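Local coordinates for protein redox-sensing transcriptional repressor Rex (Thermoanaerobacter ethanolicus, PDB 3WG9) that is a homodimeric repressor that binds DNA and probably modulates transcription in response to the cellular NADH/NAD(+) redox state, at residues A100-T103 with S104-S108; L206-E209 with E210-K214. All coordinates share one frame; numbering follows the deposited sequence.

Contact 1: residues A100-T103 with S104-S108. With SO4 (sulfate ion), chain E.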
loop_
_atom_site.group_PDB
_atom_site.type_symbol
_atom_site.label_atom_id
_atom_site.label_comp_id
_atom_site.label_asym_id
_atom_site.label_seq_id
_atom_site.Cartn_x
_atom_site.Cartn_y
_atom_site.Cartn_z
ATOM N N ALA B 100 -11.029 4.131 -8.744
ATOM C CA ALA B 100 -11.627 5.302 -9.335
ATOM C C ALA B 100 -12.192 6.221 -8.238
ATOM O O ALA B 100 -11.930 7.429 -8.248
ATOM C CB ALA B 100 -12.706 4.908 -10.357
ATOM N N ASN B 101 -12.910 5.657 -7.265
ATOM C CA ASN B 101 -13.415 6.424 -6.099
ATOM C C ASN B 101 -12.262 7.036 -5.268
ATOM O O ASN B 101 -12.318 8.195 -4.875
ATOM C CB ASN B 101 -14.328 5.556 -5.178
ATOM C CG ASN B 101 -15.563 4.942 -5.900
ATOM O OD1 ASN B 101 -16.161 3.929 -5.419
ATOM N ND2 ASN B 101 -15.978 5.559 -7.012
ATOM N N TYR B 102 -11.199 6.276 -5.023
ATOM C CA TYR B 102 -10.075 6.773 -4.212
ATOM C C TYR B 102 -9.346 7.970 -4.883
ATOM O O TYR B 102 -9.018 8.971 -4.234
ATOM C CB TYR B 102 -9.088 5.618 -3.933
ATOM C CG TYR B 102 -7.928 6.015 -3.061
ATOM C CD1 TYR B 102 -8.043 5.931 -1.679
ATOM C CD2 TYR B 102 -6.698 6.471 -3.616
ATOM C CE1 TYR B 102 -6.982 6.350 -0.832
ATOM C CE2 TYR B 102 -5.616 6.863 -2.781
ATOM C CZ TYR B 102 -5.785 6.800 -1.380
ATOM O OH TYR B 102 -4.797 7.151 -0.476
ATOM N N THR B 103 -9.123 7.878 -6.191
ATOM C CA THR B 103 -8.365 8.899 -6.914
ATOM C C THR B 103 -9.083 10.169 -7.405
ATOM O O THR B 103 -8.434 10.990 -8.055
ATOM C CB THR B 103 -7.470 8.308 -8.043
ATOM O OG1 THR B 103 -8.260 7.708 -9.064
ATOM C CG2 THR B 103 -6.480 7.282 -7.495
ATOM N N SER B 104 -10.369 10.362 -7.065
ATOM C CA SER B 104 -10.918 11.742 -6.803
ATOM C C SER B 104 -10.803 12.321 -5.359
ATOM O O SER B 104 -10.657 13.536 -5.172
ATOM C CB SER B 104 -12.328 11.964 -7.357
ATOM O OG SER B 104 -13.052 10.756 -7.379
ATOM N N PHE B 105 -10.842 11.462 -4.343
ATOM C CA PHE B 105 -10.257 11.815 -3.045
ATOM C C PHE B 105 -8.743 12.008 -3.161
ATOM O O PHE B 105 -8.062 12.244 -2.165
ATOM C CB PHE B 105 -10.640 10.790 -1.966
ATOM C CG PHE B 105 -12.059 10.945 -1.477
ATOM C CD1 PHE B 105 -12.431 12.062 -0.719
ATOM C CD2 PHE B 105 -13.038 10.003 -1.805
ATOM C CE1 PHE B 105 -13.761 12.229 -0.277
ATOM C CE2 PHE B 105 -14.363 10.149 -1.360
ATOM C CZ PHE B 105 -14.726 11.263 -0.601
ATOM N N GLU B 106 -8.250 11.852 -4.393
ATOM C CA GLU B 106 -6.919 12.244 -4.868
ATOM C C GLU B 106 -7.008 12.935 -6.249
ATOM O O GLU B 106 -5.992 13.017 -6.954
ATOM C CB GLU B 106 -5.990 11.021 -5.055
ATOM C CG GLU B 106 -5.508 10.288 -3.815
ATOM C CD GLU B 106 -5.226 11.211 -2.659
ATOM O OE1 GLU B 106 -4.848 12.381 -2.890
ATOM O OE2 GLU B 106 -5.393 10.768 -1.506
ATOM N N LYS B 107 -8.199 13.368 -6.678
ATOM C CA LYS B 107 -8.330 13.941 -8.017
ATOM C C LYS B 107 -7.787 15.341 -7.946
ATOM O O LYS B 107 -7.438 15.946 -8.966
ATOM C CB LYS B 107 -9.772 13.944 -8.562
ATOM C CG LYS B 107 -9.878 14.197 -10.087
ATOM C CD LYS B 107 -10.978 13.352 -10.756
ATOM C CE LYS B 107 -10.573 11.875 -10.940
ATOM N NZ LYS B 107 -11.667 10.928 -10.536
ATOM N N SER B 108 -7.681 15.871 -6.738
ATOM C CA SER B 108 -6.631 16.837 -6.610
ATOM C C SER B 108 -5.431 16.049 -7.148
ATOM O O SER B 108 -4.820 15.252 -6.437
ATOM C CB SER B 108 -6.452 17.302 -5.177
ATOM O OG SER B 108 -7.600 18.042 -4.809
HETATM S S SO4 E . -4.035 7.732 2.697
HETATM O O1 SO4 E . -5.161 7.350 1.829
HETATM O O2 SO4 E . -4.044 7.025 4.003
HETATM O O3 SO4 E . -2.814 7.375 1.974
HETATM O O4 SO4 E . -4.004 9.185 2.928
#

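Contact 2: residues L206-E209 with E210-K214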
loop_
_atom_site.group_PDB
_atom_site.type_symbol
_atom_site.label_atom_id
_atom_site.label_comp_id
_atom_site.label_asym_id
_atom_site.label_seq_id
_atom_site.Cartn_x
_atom_site.Cartn_y
_atom_site.Cartn_z
ATOM N N LEU B 206 0.745 -10.200 15.553
ATOM C CA LEU B 206 -0.012 -11.200 16.300
ATOM C C LEU B 206 0.884 -12.298 16.883
ATOM O O LEU B 206 0.510 -12.961 17.842
ATOM C CB LEU B 206 -1.077 -11.870 15.396
ATOM C CG LEU B 206 -2.309 -10.999 15.088
ATOM C CD1 LEU B 206 -3.127 -11.571 13.952
ATOM C CD2 LEU B 206 -3.177 -10.775 16.300
ATOM N N ASN B 207 2.065 -12.501 16.314
ATOM C CA ASN B 207 2.940 -13.605 16.750
ATOM C C ASN B 207 4.224 -13.204 17.375
ATOM O O ASN B 207 5.004 -14.079 17.795
ATOM C CB ASN B 207 3.267 -14.533 15.573
ATOM C CG ASN B 207 2.090 -15.339 15.192
ATOM O OD1 ASN B 207 1.632 -16.186 15.957
ATOM N ND2 ASN B 207 1.509 -15.011 14.048
ATOM N N GLU B 208 4.470 -11.910 17.445
ATOM C CA GLU B 208 5.781 -11.488 17.872
ATOM C C GLU B 208 6.148 -12.014 19.280
ATOM O O GLU B 208 7.286 -12.483 19.489
ATOM C CB GLU B 208 5.925 -9.981 17.868
ATOM C CG GLU B 208 7.388 -9.571 18.093
ATOM C CD GLU B 208 7.631 -8.067 18.053
ATOM O OE1 GLU B 208 6.902 -7.340 18.728
ATOM O OE2 GLU B 208 8.519 -7.621 17.300
ATOM N N GLU B 209 5.223 -11.906 20.232
ATOM C CA GLU B 209 5.614 -12.196 21.611
ATOM C C GLU B 209 5.905 -13.677 21.702
ATOM O O GLU B 209 6.902 -14.078 22.294
ATOM C CB GLU B 209 4.554 -11.784 22.642
ATOM C CG GLU B 209 3.168 -12.284 22.279
ATOM C CD GLU B 209 2.328 -12.776 23.467
ATOM O OE1 GLU B 209 2.445 -12.206 24.584
ATOM O OE2 GLU B 209 1.520 -13.725 23.237
ATOM N N GLU B 210 5.046 -14.492 21.098
ATOM C CA GLU B 210 5.369 -15.882 20.926
ATOM C C GLU B 210 6.765 -16.081 20.338
ATOM O O GLU B 210 7.579 -16.824 20.898
ATOM C CB GLU B 210 4.300 -16.579 20.100
ATOM C CG GLU B 210 4.225 -18.080 20.344
ATOM C CD GLU B 210 3.718 -18.866 19.136
ATOM O OE1 GLU B 210 4.010 -18.471 17.973
ATOM O OE2 GLU B 210 3.059 -19.913 19.341
ATOM N N LEU B 211 7.057 -15.434 19.222
ATOM C CA LEU B 211 8.312 -15.647 18.511
ATOM C C LEU B 211 9.514 -15.453 19.431
ATOM O O LEU B 211 10.495 -16.191 19.333
ATOM C CB LEU B 211 8.425 -14.681 17.334
ATOM C CG LEU B 211 9.667 -14.571 16.453
ATOM C CD1 LEU B 211 9.958 -15.895 15.727
ATOM C CD2 LEU B 211 9.520 -13.389 15.420
ATOM N N PHE B 212 9.466 -14.417 20.260
ATOM C CA PHE B 212 10.553 -14.124 21.184
ATOM C C PHE B 212 10.440 -14.873 22.510
ATOM O O PHE B 212 11.312 -14.720 23.345
ATOM C CB PHE B 212 10.660 -12.619 21.442
ATOM C CG PHE B 212 11.250 -11.883 20.311
ATOM C CD1 PHE B 212 12.620 -11.749 20.199
ATOM C CD2 PHE B 212 10.440 -11.408 19.277
ATOM C CE1 PHE B 212 13.175 -11.107 19.108
ATOM C CE2 PHE B 212 10.983 -10.755 18.194
ATOM C CZ PHE B 212 12.345 -10.581 18.096
ATOM N N LYS B 213 9.333 -15.572 22.739
ATOM C CA LYS B 213 9.175 -16.481 23.868
ATOM C C LYS B 213 9.697 -17.844 23.393
ATOM O O LYS B 213 10.465 -18.500 24.088
ATOM C CB LYS B 213 7.693 -16.648 24.217
ATOM C CG LYS B 213 7.161 -16.062 25.526
ATOM C CD LYS B 213 5.742 -16.619 25.764
ATOM C CE LYS B 213 4.818 -16.306 24.560
ATOM N NZ LYS B 213 3.967 -17.428 23.996
ATOM N N LYS B 214 9.262 -18.269 22.209
ATOM C CA LYS B 214 9.855 -19.409 21.495
ATOM C C LYS B 214 11.379 -19.261 21.476
ATOM O O LYS B 214 12.064 -19.667 22.429
ATOM C CB LYS B 214 9.321 -19.478 20.049
ATOM C CG LYS B 214 8.126 -20.403 19.842
ATOM C CD LYS B 214 8.156 -21.014 18.443
ATOM C CE LYS B 214 7.975 -19.966 17.343
ATOM N NZ LYS B 214 6.548 -19.911 16.938
#

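Contact 1: residues A100-T103 with S104-S108
Tyr-102 runs alongside Glu-106 and reaches past its carboxylate to a sulfate ion that His-194 and Ser-196 of the second subunit also bind. This is the turn that leaves helix 94-102 of the Rossmann fold, within the beta-alpha-beta crossover from strand 85-90 to strand 110-117. Tyr-102 has CG anti to its backbone N (chi1 -178°), which carries the ring out beside the chain of Glu-106. Both side chains point the same way. Ring atom CE2 of Tyr-102 lies 3.6 Å from CG of Glu-106. The ring and carboxylate planes are 51° apart, so the two groups do not stack. Glu-106 OE2 stays 3.8 Å from Tyr-102 OH. The hydroxyl of Tyr-102 donates instead to sulfate O1. The modelled 2.3 Å between OH and O1 is shorter than expected, and the exact length is doubtful. Sulfate O1 sits at the ring edge, near its plane. The ion probably came from the crystallisation liquor. Tyr-102 has been seen to bind NAD(+) in this protein, though none is bound to this chain here.

On the backbone, Tyr-102 O is 3.0 Å from Glu-106 N, but the angle is too poor for a hydrogen bond. Further on, Lys-107 N bonds to Ser-104 O at 2.9 Å. Thr-103 turns its OG1 back to the carbonyl of Ile-99. Lys-107 bends round the Thr-103 carbonyl and also touches Leu-112 and Arg-128. An alanine in place of Lys-107 would keep CB but is likely to open a gap beside this carbonyl and Leu-112. CB of Lys-107 lies 3.3 Å from Thr-103 O, and its CE returns to 3.7 Å from the same oxygen.

Contact 2: residues L206-E209 with E210-K214
Glu-208 meets Phe-212 one turn further along helix 195-214, the C-terminal helix of the chain. Its CB points away from residues 210-214. With chi1 at -170° the side chain leaves on the far side from the backbone N, and the extended chain passes the ring of Phe-212. CG of Glu-208 lies 3.8 Å from both CD2 and CE2 of Phe-212. CD follows at 4.3 Å from Phe-212 CE2. The carboxylate is turned 75° from the ring plane. At the tip, OE1 accepts from Ile-6 N of the second subunit. OE2 of Glu-208 comes 4.1 Å from Phe-212 CE2 and accepts from Val-7 N of that subunit and from Tyr-204 OH. The buried carboxylate is thus held by three donors, and it ties the helix to the other subunit's N-terminal region.

The backbone of Glu-208 takes part too. Its O accepts from Phe-212 N at 3.0 Å and sits at the edge of that ring, in its plane. Leu-211 N bonds to Asn-207 O at 2.8 Å, also an i to i+4 helical bond. Glu-210 pairs with Lys-83 of the second subunit and with Lys-214, whose NZ lies 3.1 Å from Glu-210 OE1, above the carboxylate plane.

Overall arrangement
Contact 1 comes first along the chain, and contact 2 lies almost at its C-terminus. Their centres are 39 Å apart and their nearest atoms about 24 Å. They share no helix or strand. Residues 100-108 join helix 94-102 to strand 110-117 of the parallel Rossmann sheet. Residues 206-214 lie on helix 195-214, which follows 189-192, an edge strand, and extends away from that sheet. What links them is the second subunit. Contact 1 faces the start of that subunit's helix 195-214, around Ser-196 and Phe-200. Contact 2 meets its N-terminal residues and Lys-83. Both belong to the homodimer interface, contact 1 within the Rossmann domain, contact 2 far from that of its own chain.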